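Local coordinates for 3-polyprenyl-4-hydroxybenzoate decarboxylase and related decarboxylases (PDB 6H6X), which belongs to the UbiD family of prenylated-FMN-dependent decarboxylases and can carboxylate 2-furoic acid to 2,5-furandicarboxylic acid, at residues G77-L82 with V307-V312; A84-P89 with A202-G207; L197-A202 with E212-L217; V322-G327 with Y332-S337; D351-S356 with K361-V366. The protein carries 8 engineered substitutions. All blocks are in the same frame, centred on the assembly; numbering follows the deposited sequence.

Contact 1. Residues G77-L82 with V307-V312; sequences GMLEKL and VLLQTV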
# COMPACT_ATOMS: atom_id res chain seq x y z
N GLY B 77 -15.04 17.05 6.96
CA GLY B 77 -16.37 17.09 7.60
C GLY B 77 -17.36 16.01 7.15
O GLY B 77 -18.47 15.92 7.69
N MET B 78 -16.96 15.21 6.16
CA MET B 78 -17.82 14.19 5.51
C MET B 78 -18.54 13.30 6.50
O MET B 78 -19.79 13.19 6.46
CB MET B 78 -16.93 13.37 4.58
CG MET B 78 -17.53 12.12 3.93
SD MET B 78 -16.61 11.56 2.48
CE MET B 78 -14.98 11.70 3.19
N LEU B 79 -17.80 12.71 7.44
CA LEU B 79 -18.42 11.73 8.32
C LEU B 79 -19.46 12.33 9.23
O LEU B 79 -20.53 11.72 9.49
CB LEU B 79 -17.38 10.92 9.09
CG LEU B 79 -16.34 10.16 8.24
CD1 LEU B 79 -15.33 9.42 9.12
CD2 LEU B 79 -17.00 9.20 7.25
N GLU B 80 -19.16 13.54 9.72
CA GLU B 80 -20.07 14.27 10.61
C GLU B 80 -21.25 14.77 9.79
O GLU B 80 -22.38 14.66 10.23
CB GLU B 80 -19.37 15.44 11.35
CG GLU B 80 -18.45 15.01 12.53
CD GLU B 80 -16.96 14.85 12.15
OE1 GLU B 80 -16.11 14.91 13.06
OE2 GLU B 80 -16.59 14.71 10.94
N LYS B 81 -21.02 15.27 8.58
CA LYS B 81 -22.18 15.65 7.75
C LYS B 81 -23.12 14.45 7.51
O LYS B 81 -24.33 14.59 7.60
CB LYS B 81 -21.78 16.31 6.43
CG LYS B 81 -22.82 17.33 5.98
CD LYS B 81 -22.99 17.47 4.47
CE LYS B 81 -23.80 18.72 4.10
NZ LYS B 81 -25.09 18.77 4.84
N LEU B 82 -22.55 13.26 7.27
CA LEU B 82 -23.39 12.07 7.03
C LEU B 82 -24.17 11.70 8.28
O LEU B 82 -25.37 11.45 8.20
CB LEU B 82 -22.59 10.88 6.46
CG LEU B 82 -23.40 9.64 6.05
CD1 LEU B 82 -24.57 9.95 5.11
CD2 LEU B 82 -22.47 8.61 5.39
N VAL B 307 -20.88 5.73 11.14
CA VAL B 307 -21.36 5.01 12.31
C VAL B 307 -20.24 4.59 13.23
O VAL B 307 -20.38 4.71 14.43
CB VAL B 307 -22.19 3.76 11.91
CG1 VAL B 307 -22.41 2.80 13.10
CG2 VAL B 307 -23.53 4.21 11.33
N LEU B 308 -19.13 4.09 12.67
CA LEU B 308 -17.98 3.74 13.44
C LEU B 308 -17.38 4.95 14.23
O LEU B 308 -17.04 4.81 15.41
CB LEU B 308 -16.92 3.10 12.56
CG LEU B 308 -15.53 2.84 13.17
CD1 LEU B 308 -15.66 1.72 14.19
CD2 LEU B 308 -14.52 2.44 12.08
N LEU B 309 -17.23 6.10 13.57
CA LEU B 309 -16.74 7.32 14.24
C LEU B 309 -17.58 7.66 15.45
O LEU B 309 -17.04 7.93 16.53
CB LEU B 309 -16.72 8.54 13.33
CG LEU B 309 -16.08 9.82 13.90
CD1 LEU B 309 -14.64 9.59 14.38
CD2 LEU B 309 -16.08 10.90 12.83
N GLN B 310 -18.90 7.67 15.27
CA GLN B 310 -19.83 7.96 16.38
C GLN B 310 -19.69 6.98 17.53
O GLN B 310 -19.54 7.41 18.68
CB GLN B 310 -21.31 7.95 15.94
CG GLN B 310 -21.84 9.29 15.49
CD GLN B 310 -23.28 9.20 15.02
OE1 GLN B 310 -23.67 8.23 14.34
NE2 GLN B 310 -24.10 10.21 15.39
N THR B 311 -19.75 5.69 17.24
CA THR B 311 -19.64 4.69 18.29
C THR B 311 -18.34 4.78 19.09
O THR B 311 -18.35 4.65 20.30
CB THR B 311 -19.69 3.26 17.74
OG1 THR B 311 -20.72 3.15 16.76
CG2 THR B 311 -19.96 2.26 18.91
N VAL B 312 -17.24 4.99 18.38
CA VAL B 312 -15.97 5.11 19.01
C VAL B 312 -15.90 6.41 19.81
O VAL B 312 -15.37 6.38 20.90
CB VAL B 312 -14.83 5.00 17.99
CG1 VAL B 312 -13.49 5.28 18.63
CG2 VAL B 312 -14.80 3.60 17.38
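Leu-309 of helix 294-315 meets Leu-79 and Glu-80 of helix 75-87 through one methyl group, CD2. Along 307-312, the carbonyl oxygen of Val-307 takes two bonds from Thr-311. The backbone N of Thr-311 gives the regular helical bond, and its OG1 adds a second at 2.8 Å from Val-307 O. The two donors come from opposite faces of the carbonyl plane, and the hydroxyl bond stays within the helix. Leu-308 turns to another side and packs on strand 319-324 and helix 345-356. Leu-309 is the residue that crosses to the other helix. Its CG lies anti to the backbone N (chi1 -174°), and CD2 projects toward 77-82. CD2 rests 4.0 Å from Leu-79 CB and 4.1 Å from Leu-79 CD1. The same methyl lies 4.0 Å from OE1 of Glu-80 and 4.1 Å from its CD. The Glu-80 chain is bent at chi2 (95°), which brings the carboxylate across the leucine methyl. That carboxylate has a charged partner one turn after Leu-309 on helix 294-315, where OE1 forms a salt bridge with Arg-313. No hydrogen bond joins the two segments. The contact is thus a small apolar touch between buried leucines. On the exposed side, at Glu-80, the pair with Arg-313 adds a charged link between the same two helices.

Contact 2. Residues A84-P89 with A202-G207; sequences AAVENP and ATTRLG. With K (potassium ion), chain G.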
# COMPACT_ATOMS: atom_id res chain seq x y z
N ALA B 84 -25.07 13.65 10.82
CA ALA B 84 -26.08 14.73 10.96
C ALA B 84 -27.30 14.50 10.05
O ALA B 84 -28.45 14.69 10.50
CB ALA B 84 -25.45 16.11 10.63
N ALA B 85 -27.05 14.11 8.78
CA ALA B 85 -28.18 13.76 7.89
C ALA B 85 -28.98 12.57 8.39
O ALA B 85 -30.22 12.56 8.27
CB ALA B 85 -27.71 13.52 6.48
N VAL B 86 -28.31 11.56 8.96
CA VAL B 86 -29.03 10.41 9.52
C VAL B 86 -29.84 10.80 10.74
O VAL B 86 -30.97 10.33 10.91
CB VAL B 86 -28.09 9.24 9.87
CG1 VAL B 86 -28.86 8.09 10.56
CG2 VAL B 86 -27.41 8.71 8.60
N GLU B 87 -29.27 11.66 11.59
CA GLU B 87 -29.96 12.11 12.81
C GLU B 87 -31.13 13.04 12.47
O GLU B 87 -32.20 12.92 13.08
CB GLU B 87 -28.96 12.75 13.82
CG GLU B 87 -29.51 13.62 14.98
CD GLU B 87 -30.40 12.91 16.01
OE1 GLU B 87 -30.79 11.74 15.82
OE2 GLU B 87 -30.73 13.56 17.04
N ASN B 88 -30.94 13.91 11.47
CA ASN B 88 -31.95 14.92 11.11
C ASN B 88 -32.44 14.82 9.66
O ASN B 88 -32.09 15.66 8.83
CB ASN B 88 -31.40 16.33 11.39
CG ASN B 88 -31.13 16.55 12.87
OD1 ASN B 88 -29.97 16.54 13.29
ND2 ASN B 88 -32.19 16.69 13.67
N PRO B 89 -33.26 13.82 9.35
CA PRO B 89 -33.78 13.74 7.98
C PRO B 89 -34.70 14.91 7.64
O PRO B 89 -35.26 15.51 8.53
CB PRO B 89 -34.58 12.44 7.97
CG PRO B 89 -34.20 11.71 9.22
CD PRO B 89 -33.78 12.75 10.21
N ALA B 202 -27.25 4.02 4.46
CA ALA B 202 -27.43 4.25 5.92
C ALA B 202 -28.07 3.04 6.62
O ALA B 202 -29.08 2.45 6.14
CB ALA B 202 -28.26 5.49 6.20
N THR B 203 -27.44 2.67 7.72
CA THR B 203 -27.89 1.60 8.58
C THR B 203 -28.56 2.32 9.74
O THR B 203 -27.90 3.04 10.49
CB THR B 203 -26.71 0.73 9.07
OG1 THR B 203 -25.88 0.35 7.95
CG2 THR B 203 -27.21 -0.53 9.80
N THR B 204 -29.87 2.15 9.85
CA THR B 204 -30.66 2.87 10.83
C THR B 204 -31.60 1.91 11.53
O THR B 204 -31.71 0.72 11.15
CB THR B 204 -31.52 3.98 10.18
OG1 THR B 204 -32.70 3.40 9.58
CG2 THR B 204 -30.71 4.79 9.13
N ARG B 205 -32.28 2.43 12.55
CA ARG B 205 -33.33 1.68 13.22
C ARG B 205 -34.51 1.60 12.24
O ARG B 205 -34.54 2.29 11.21
CB ARG B 205 -33.70 2.27 14.59
CG ARG B 205 -34.97 3.13 14.63
CD ARG B 205 -34.77 4.43 15.39
NE ARG B 205 -35.72 5.42 14.88
CZ ARG B 205 -35.52 6.74 14.83
NH1 ARG B 205 -34.40 7.31 15.29
NH2 ARG B 205 -36.49 7.51 14.32
N LEU B 206 -35.49 0.77 12.57
CA LEU B 206 -36.41 0.20 11.58
C LEU B 206 -37.26 1.18 10.73
O LEU B 206 -37.68 0.81 9.63
CB LEU B 206 -37.30 -0.84 12.27
CG LEU B 206 -38.22 -1.72 11.42
CD1 LEU B 206 -37.49 -2.35 10.25
CD2 LEU B 206 -38.85 -2.79 12.31
N GLY B 207 -37.50 2.41 11.20
CA GLY B 207 -38.39 3.35 10.48
C GLY B 207 -37.88 4.73 10.06
O GLY B 207 -38.60 5.72 10.23
K K G . -30.60 1.32 3.77
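The potassium site beside the prenylated FMN is backed by a small apolar patch, where Val-86 of helix 75-87 packs on Ala-202 and Thr-204. Ala-202 takes part in both. Its carbonyl O binds the potassium ion at 3.0 Å, while its CB faces the helix. The other protein ligands of the ion are Val-148 O, Ser-200 O and Glu-210 OE2. Val-86 divides its two methyls between two partners. CG2 lies 4.1 Å from Ala-202 CB. CG1, which is anti to the backbone N (chi1 175°), reaches to 4.0 Å from Thr-204 CG2. The valine therefore straddles the chain as it leaves the metal site, with Thr-203 between its partners pointing away. The side chain of Thr-204 also packs near that of His-169, a manganese ligand, though the position of the threonine hydroxyl is less certain. Farther out, Glu-87 OE1 and Arg-205 NH1 are 5.7 Å apart. Their charges are opposite, but they do not form a salt bridge. The helix ends just here, and its last turn is closed by Asn-88 N bonding to Ala-84 O at 2.8 Å. Ala-85 and Pro-89 carry the packing on to helix 210-217. Thr-204 and Leu-206 also touch helix 169-179.

Contact 3. Residues L197-A202 with E212-L217; sequences LLASQA and EIASAL. With K (potassium ion), chain G; 4LU (1-deoxy-5-O-phosphono-1-(3,3,4,5-tetramethyl-9,11-dioxo-2,3,8,9,10,11-hexahydro-7H-quinolino[1,8-fg]pteridin-12-ium-7-y l)-D-ribitol), chain I.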
# COMPACT_ATOMS: atom_id res chain seq x y z
N LEU B 197 -27.30 7.57 -3.51
CA LEU B 197 -26.73 6.23 -3.41
C LEU B 197 -26.10 6.06 -2.05
O LEU B 197 -26.32 5.04 -1.39
CB LEU B 197 -25.70 5.97 -4.50
CG LEU B 197 -26.19 5.93 -5.94
CD1 LEU B 197 -25.04 5.90 -6.91
CD2 LEU B 197 -27.09 4.77 -6.21
N LEU B 198 -25.35 7.07 -1.63
CA LEU B 198 -24.74 7.09 -0.32
C LEU B 198 -25.81 7.01 0.76
O LEU B 198 -25.73 6.17 1.66
CB LEU B 198 -23.85 8.30 -0.21
CG LEU B 198 -23.06 8.50 1.06
CD1 LEU B 198 -22.10 7.37 1.29
CD2 LEU B 198 -22.24 9.77 0.87
N ALA B 199 -26.88 7.77 0.63
CA ALA B 199 -27.99 7.70 1.58
C ALA B 199 -28.67 6.35 1.66
O ALA B 199 -29.16 5.98 2.73
CB ALA B 199 -29.03 8.75 1.30
N SER B 200 -28.72 5.61 0.55
CA SER B 200 -29.35 4.30 0.55
C SER B 200 -28.59 3.25 1.37
O SER B 200 -29.14 2.17 1.62
CB SER B 200 -29.46 3.77 -0.89
OG SER B 200 -28.17 3.35 -1.36
N GLN B 201 -27.34 3.54 1.72
CA GLN B 201 -26.50 2.67 2.55
C GLN B 201 -26.51 3.01 4.04
O GLN B 201 -25.80 2.39 4.80
CB GLN B 201 -25.06 2.73 2.00
CG GLN B 201 -24.99 2.27 0.55
CD GLN B 201 -25.59 0.86 0.42
OE1 GLN B 201 -26.71 0.64 -0.14
NE2 GLN B 201 -24.86 -0.10 0.97
N ALA B 202 -27.25 4.02 4.46
CA ALA B 202 -27.43 4.25 5.92
C ALA B 202 -28.07 3.04 6.62
O ALA B 202 -29.08 2.45 6.14
CB ALA B 202 -28.26 5.49 6.20
N GLU B 212 -35.24 10.73 2.78
CA GLU B 212 -35.15 11.91 3.66
C GLU B 212 -33.74 12.19 4.12
O GLU B 212 -33.33 13.35 4.24
CB GLU B 212 -36.11 11.75 4.86
CG GLU B 212 -37.54 11.75 4.38
CD GLU B 212 -38.60 11.75 5.47
OE1 GLU B 212 -38.31 11.41 6.65
OE2 GLU B 212 -39.75 12.08 5.14
N ILE B 213 -32.96 11.13 4.29
CA ILE B 213 -31.54 11.30 4.52
C ILE B 213 -30.88 11.92 3.29
O ILE B 213 -30.11 12.89 3.39
CB ILE B 213 -30.89 9.97 4.94
CG1 ILE B 213 -31.49 9.50 6.27
CG2 ILE B 213 -29.39 10.16 5.13
CD1 ILE B 213 -31.23 8.03 6.57
N ALA B 214 -31.21 11.42 2.12
CA ALA B 214 -30.67 12.00 0.89
C ALA B 214 -31.04 13.46 0.75
O ALA B 214 -30.21 14.26 0.38
CB ALA B 214 -31.21 11.23 -0.32
N SER B 215 -32.28 13.78 1.03
CA SER B 215 -32.75 15.18 1.07
C SER B 215 -31.89 16.08 1.94
O SER B 215 -31.47 17.11 1.50
CB SER B 215 -34.20 15.21 1.59
OG SER B 215 -35.07 15.62 0.61
N ALA B 216 -31.61 15.66 3.17
CA ALA B 216 -30.67 16.40 4.04
C ALA B 216 -29.25 16.58 3.51
O ALA B 216 -28.58 17.53 3.90
CB ALA B 216 -30.60 15.76 5.42
N LEU B 217 -28.77 15.66 2.68
CA LEU B 217 -27.40 15.77 2.18
C LEU B 217 -27.31 16.69 0.99
O LEU B 217 -26.25 17.23 0.67
CB LEU B 217 -26.85 14.39 1.77
CG LEU B 217 -26.58 13.31 2.83
CD1 LEU B 217 -26.20 12.00 2.20
CD2 LEU B 217 -25.47 13.79 3.71
K K G . -30.60 1.32 3.77
C9 4LU I . -25.04 -2.41 -1.57
C8 4LU I . -24.35 -1.81 -2.67
C7 4LU I . -24.08 -2.50 -3.85
C10 4LU I . -26.85 -5.59 -0.70
C6 4LU I . -24.32 -4.00 -3.87
N3 4LU I . -28.61 -7.68 -1.25
C2 4LU I . -28.69 -7.01 -0.05
C13 4LU I . -23.19 -4.67 -6.26
C5 4LU I . -24.13 -4.94 -5.10
C1 4LU I . -24.92 -6.80 -3.69
O2 4LU I . -29.57 -7.35 0.80
N1 4LU I . -27.83 -5.98 0.21
C4 4LU I . -27.69 -7.37 -2.21
O4 4LU I . -27.67 -8.00 -3.30
C4A 4LU I . -26.72 -6.25 -1.94
N5 4LU I . -25.74 -5.83 -2.90
C3 4LU I . -24.54 -6.36 -4.91
C12 4LU I . -25.43 -4.60 -5.88
C5A 4LU I . -25.18 -4.53 -2.81
C7M 4LU I . -23.33 -1.82 -4.99
C8M 4LU I . -23.99 -0.36 -2.47
C9A 4LU I . -25.44 -3.77 -1.55
N10 4LU I . -25.99 -4.49 -0.43
C1' 4LU I . -26.11 -3.87 0.89
C2' 4LU I . -27.40 -3.07 1.18
O2' 4LU I . -27.80 -2.21 0.11
C3' 4LU I . -27.13 -2.19 2.39
O3' 4LU I . -26.56 -2.98 3.44
C4' 4LU I . -28.39 -1.45 2.86
O4' 4LU I . -28.11 -0.28 3.69
C5' 4LU I . -29.40 -2.28 3.62
O5' 4LU I . -30.41 -1.29 3.90
P 4LU I . -31.54 -1.46 5.05
O2P 4LU I . -32.55 -0.31 4.86
O3P 4LU I . -32.24 -2.82 4.74
O1P 4LU I . -30.77 -1.36 6.36
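Ala-199 CB sits directly against the backbone of Ala-214, 3.5 Å from its N. The two methyls also meet, with 3.7 Å between Ala-199 CB and Ala-214 CB. Such small side chains let the chains approach closely, and the two CA atoms are 5.1 Å apart. Ile-213 closes one side with two different branches. Its CG2 touches Ala-199 CB at 4.1 Å, and its CD1 reaches Ala-202 CB at 3.9 Å. CG1 is anti to the carbonyl carbon (chi1 -63°), and the extended chi2 carries CD1 on to Ala-202. Leu-217 adds a looser touch on Ala-199 through CD1. A type I turn from Ala-199 to Ala-202 places both alanines toward helix 210-217. The carbonyls of Ser-200 and Ala-202 turn to the potassium ion, which Ser-200 O binds at 2.7 Å. The ion also binds the cofactor, with O5' of the prenylated FMN at 2.6 Å from potassium and O4' and O2P as further ligands. Gln-201 is also part of the cofactor pocket. Around this core, Ile-213 and Leu-217 lean on helix 75-87. Leu-197 and Leu-198 pack on helix 294-315, and Leu-197 also touches Ile-150 of strand 146-157.

Contact 4. Residues V322-G327 with Y332-S337; sequences VHLTPG and YHAVIS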
# COMPACT_ATOMS: atom_id res chain seq x y z
N VAL B 322 -11.38 7.69 11.82
CA VAL B 322 -11.54 6.25 11.57
C VAL B 322 -11.50 6.02 10.06
O VAL B 322 -11.83 6.92 9.28
CB VAL B 322 -12.84 5.74 12.18
CG1 VAL B 322 -12.92 6.11 13.66
CG2 VAL B 322 -14.06 6.28 11.46
N HIS B 323 -11.01 4.85 9.67
CA HIS B 323 -10.95 4.42 8.29
C HIS B 323 -11.19 2.88 8.23
O HIS B 323 -10.51 2.08 8.91
CB HIS B 323 -9.58 4.74 7.74
CG HIS B 323 -9.38 4.36 6.31
ND1 HIS B 323 -8.18 3.91 5.81
CD2 HIS B 323 -10.23 4.40 5.25
CE1 HIS B 323 -8.28 3.69 4.51
NE2 HIS B 323 -9.52 3.99 4.14
N LEU B 324 -12.17 2.49 7.44
CA LEU B 324 -12.32 1.11 6.99
C LEU B 324 -11.55 0.92 5.71
O LEU B 324 -11.91 1.48 4.69
CB LEU B 324 -13.79 0.76 6.82
CG LEU B 324 -14.58 0.80 8.11
CD1 LEU B 324 -16.08 0.74 7.87
CD2 LEU B 324 -14.15 -0.35 9.03
N THR B 325 -10.46 0.16 5.76
CA THR B 325 -9.53 0.05 4.63
C THR B 325 -10.08 -0.75 3.42
O THR B 325 -10.87 -1.67 3.59
CB THR B 325 -8.21 -0.69 5.02
OG1 THR B 325 -8.50 -2.09 5.31
CG2 THR B 325 -7.52 0.00 6.19
N PRO B 326 -9.63 -0.41 2.22
CA PRO B 326 -10.08 -1.14 1.03
C PRO B 326 -9.69 -2.61 0.99
O PRO B 326 -10.50 -3.42 0.52
CB PRO B 326 -9.42 -0.39 -0.14
CG PRO B 326 -8.63 0.75 0.45
CD PRO B 326 -8.94 0.86 1.90
N GLY B 327 -8.48 -2.92 1.43
CA GLY B 327 -8.04 -4.28 1.69
C GLY B 327 -9.03 -5.16 2.42
O GLY B 327 -9.21 -6.33 2.07
N TYR B 332 -14.15 -5.02 7.00
CA TYR B 332 -13.55 -5.98 7.89
C TYR B 332 -12.42 -5.42 8.74
O TYR B 332 -12.23 -5.90 9.88
CB TYR B 332 -13.00 -7.24 7.11
CG TYR B 332 -14.09 -7.97 6.38
CD1 TYR B 332 -15.26 -8.34 7.03
CD2 TYR B 332 -13.97 -8.31 5.04
CE1 TYR B 332 -16.28 -8.97 6.36
CE2 TYR B 332 -14.99 -8.97 4.35
CZ TYR B 332 -16.14 -9.29 5.02
OH TYR B 332 -17.18 -9.97 4.42
N HIS B 333 -11.65 -4.49 8.15
CA HIS B 333 -10.51 -3.89 8.77
C HIS B 333 -10.70 -2.41 9.13
O HIS B 333 -11.01 -1.61 8.24
CB HIS B 333 -9.32 -3.99 7.81
CG HIS B 333 -8.70 -5.33 7.76
ND1 HIS B 333 -7.46 -5.53 7.21
CD2 HIS B 333 -9.15 -6.53 8.20
CE1 HIS B 333 -7.18 -6.83 7.30
NE2 HIS B 333 -8.19 -7.45 7.90
N ALA B 334 -10.45 -2.04 10.39
CA ALA B 334 -10.53 -0.66 10.85
C ALA B 334 -9.20 -0.12 11.39
O ALA B 334 -8.43 -0.85 12.03
CB ALA B 334 -11.62 -0.54 11.85
N VAL B 335 -8.87 1.11 10.98
CA VAL B 335 -7.77 1.86 11.53
C VAL B 335 -8.35 3.09 12.27
O VAL B 335 -9.22 3.79 11.73
CB VAL B 335 -6.74 2.29 10.46
CG1 VAL B 335 -5.56 2.99 11.08
CG2 VAL B 335 -6.21 1.10 9.70
N ILE B 336 -7.92 3.31 13.52
CA ILE B 336 -8.49 4.33 14.41
C ILE B 336 -7.35 5.18 14.90
O ILE B 336 -6.40 4.63 15.40
CB ILE B 336 -9.24 3.71 15.60
CG1 ILE B 336 -10.38 2.86 15.07
CG2 ILE B 336 -9.85 4.78 16.52
CD1 ILE B 336 -11.09 2.10 16.11
N SER B 337 -7.40 6.49 14.66
CA SER B 337 -6.42 7.43 15.24
C SER B 337 -7.01 8.08 16.48
O SER B 337 -8.16 8.46 16.50
CB SER B 337 -6.00 8.52 14.24
OG SER B 337 -7.12 9.27 13.93
O HOH W 1 -11.92 -2.54 5.75
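Strands 322-324 and 333-337 run antiparallel at 165°, and His-323 and Val-335 form their hydrogen-bonded pair. His-323 N bonds to Val-335 O at 2.9 Å. The return bond from Val-335 N to His-323 O is 2.8 Å and nearly straight (172°). Thr-325 N continues the ladder to His-333 O at 3.1 Å. Beyond this, a water bridges the two segments. It donates to Thr-325 O at 2.6 Å and accepts from His-333 N at 3.1 Å. Val-322, Leu-324, Ala-334 and Ile-336 share one face of the sheet. There Leu-324 CD2 lies 3.8 Å from Ala-334 CB, and Val-322 meets Ile-336 more loosely. His-323 and Val-335 point to the other face. The side chain of Thr-325 crosses that of Val-335 at about a right angle, with Thr-325 CG2 3.9 Å from Val-335 CG2. Its OG1 sits between the backbone N and the carbonyl carbon (chi1 67°), close to His-333 at 3.2 Å from CB. Thr-325 OG1 and His-333 ND1 both bond to OE1 of Glu-379 of the second subunit. The His-333 ring also stacks on that of His-362. The hairpin end thus presents a threonine and a histidine to one carboxylate oxygen across the dimer interface. The carboxylate would probably favour a proton on His-333 ND1.

Contact 5. Residues D351-S356 with K361-V366; sequences DAAFNS and KHVVVV. Engineered in segment 351-356: Asp-351 (natural residue Phe), Asn-355 (natural residue Thr).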
# COMPACT_ATOMS: atom_id res chain seq x y z
N ASP B 351 -12.63 -2.05 21.66
CA ASP B 351 -13.90 -2.63 22.12
C ASP B 351 -15.10 -1.95 21.44
O ASP B 351 -16.06 -2.59 21.07
CB ASP B 351 -14.02 -2.57 23.67
N ALA B 352 -15.02 -0.64 21.27
CA ALA B 352 -16.05 0.13 20.59
C ALA B 352 -16.14 -0.21 19.09
O ALA B 352 -17.22 -0.28 18.55
CB ALA B 352 -15.79 1.61 20.78
N ALA B 353 -15.00 -0.40 18.41
CA ALA B 353 -15.04 -0.78 17.00
C ALA B 353 -15.76 -2.13 16.82
O ALA B 353 -16.62 -2.26 15.94
CB ALA B 353 -13.67 -0.76 16.40
N PHE B 354 -15.50 -3.08 17.69
CA PHE B 354 -16.19 -4.37 17.64
C PHE B 354 -17.71 -4.37 17.91
O PHE B 354 -18.42 -5.25 17.43
CB PHE B 354 -15.49 -5.40 18.54
CG PHE B 354 -14.14 -5.75 18.08
CD1 PHE B 354 -13.86 -5.89 16.73
CD2 PHE B 354 -13.12 -5.97 18.98
CE1 PHE B 354 -12.60 -6.22 16.28
CE2 PHE B 354 -11.84 -6.30 18.54
CZ PHE B 354 -11.60 -6.42 17.19
N ASN B 355 -18.19 -3.37 18.65
CA ASN B 355 -19.63 -3.17 18.80
C ASN B 355 -20.23 -2.34 17.63
O ASN B 355 -21.40 -2.45 17.38
CB ASN B 355 -19.94 -2.54 20.16
CG ASN B 355 -19.31 -3.30 21.32
OD1 ASN B 355 -19.18 -4.54 21.30
ND2 ASN B 355 -18.88 -2.55 22.33
N SER B 356 -19.44 -1.55 16.89
CA SER B 356 -19.96 -0.84 15.70
C SER B 356 -20.73 -1.76 14.73
O SER B 356 -21.79 -1.38 14.25
CB SER B 356 -18.86 -0.03 14.94
OG SER B 356 -17.95 -0.84 14.13
N LYS B 361 -13.38 -7.08 12.08
CA LYS B 361 -12.66 -8.29 12.35
C LYS B 361 -11.25 -7.99 12.92
O LYS B 361 -10.66 -8.80 13.61
CB LYS B 361 -12.52 -8.98 10.96
CG LYS B 361 -12.57 -10.44 11.04
CD LYS B 361 -12.40 -11.09 9.69
CE LYS B 361 -11.22 -12.04 9.80
NZ LYS B 361 -11.15 -12.99 8.66
N HIS B 362 -10.67 -6.89 12.50
CA HIS B 362 -9.28 -6.54 12.72
C HIS B 362 -9.26 -4.99 12.91
O HIS B 362 -9.80 -4.22 12.04
CB HIS B 362 -8.54 -6.94 11.48
CG HIS B 362 -7.06 -6.68 11.50
ND1 HIS B 362 -6.51 -5.44 11.22
CD2 HIS B 362 -6.02 -7.53 11.58
CE1 HIS B 362 -5.19 -5.52 11.19
NE2 HIS B 362 -4.86 -6.78 11.42
N VAL B 363 -8.69 -4.53 14.02
CA VAL B 363 -8.67 -3.12 14.38
C VAL B 363 -7.24 -2.76 14.73
O VAL B 363 -6.62 -3.46 15.54
CB VAL B 363 -9.57 -2.86 15.58
CG1 VAL B 363 -9.65 -1.38 15.93
CG2 VAL B 363 -10.93 -3.42 15.29
N VAL B 364 -6.70 -1.75 14.07
CA VAL B 364 -5.50 -1.12 14.55
C VAL B 364 -5.68 0.32 15.05
O VAL B 364 -6.36 1.14 14.39
CB VAL B 364 -4.22 -1.36 13.73
CG1 VAL B 364 -4.34 -2.35 12.56
CG2 VAL B 364 -3.35 -0.19 13.50
N VAL B 365 -5.10 0.61 16.23
CA VAL B 365 -5.20 1.96 16.84
C VAL B 365 -3.83 2.63 16.72
O VAL B 365 -2.84 2.02 17.01
CB VAL B 365 -5.64 1.93 18.33
CG1 VAL B 365 -5.79 3.35 18.90
CG2 VAL B 365 -6.95 1.18 18.48
N VAL B 366 -3.79 3.86 16.25
CA VAL B 366 -2.55 4.60 16.12
C VAL B 366 -2.71 6.02 16.71
O VAL B 366 -3.82 6.47 16.95
CB VAL B 366 -2.06 4.72 14.69
CG1 VAL B 366 -1.82 3.33 14.12
CG2 VAL B 366 -3.09 5.45 13.82
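The carbonyl oxygen of Ala-353 is gripped by Ser-356, while the Ala-353 methyl faces Val-363 of the strand. Ser-356 OG donates to Ala-353 O at 2.7 Å, in the carbonyl plane and on a lone pair. Ser-356 N adds a weak bond to the same oxygen at 3.1 Å. Three residues carry most of the contact. Ala-353 CB lies 4.0 Å from Val-363 CG2 and 4.1 Å from Val-363 CG1, so it nests against both branches of the valine. The Phe-354 and Val-363 side chains run past one another with opposite headings. CE1 of the ring comes to 3.4 Å from Val-363 CG2, and CZ to 3.6 Å from the same methyl. That methyl stands oblique to the ring. The start of the strand lies at the ring edge, near its plane, where CE1 is 4.0 Å from Lys-361 C and 4.3 Å from His-362 N. Phe-354 CG is anti to the carbonyl carbon (chi1 -66°), and this carries the ring over from a helix position that does not face the strand directly. The ring also packs edge-to-face with Phe-395. Lys-361 starts away from the helix, and its NZ bonds to the carbonyls of Ala-383 and Cys-386 of the second subunit. No hydrogen bond crosses between the segments. Helix 351-356 and strand 362-366 run at 144° to each other, so the chain turns back at an angle. This is the second half of a beta-alpha-beta crossover, in which helix 345-356 links the neighbouring parallel strands 333-338 and 362-367.

In the fold
From the N terminus, helix 75-87 enters contact 1 and then contact 2. Contact 1 closes the longest loop, bringing 307-312 back to this helix, and both contact 2 and contact 3 nest inside it. Contacts 2 and 3 cross along the chain and share Ala-202 at the potassium site. Together they pack helix 75-87 and helix 210-217 round the cofactor-binding loop. Contact 4 follows in series as a hairpin directly after helix 294-315. Contact 5 closes the next short loop, and its strand joins that of contact 4 in one sheet. Leu-308 touches both contact 4 and contact 5, so helix 294-315 ties the C-terminal sheet to helix 75-87.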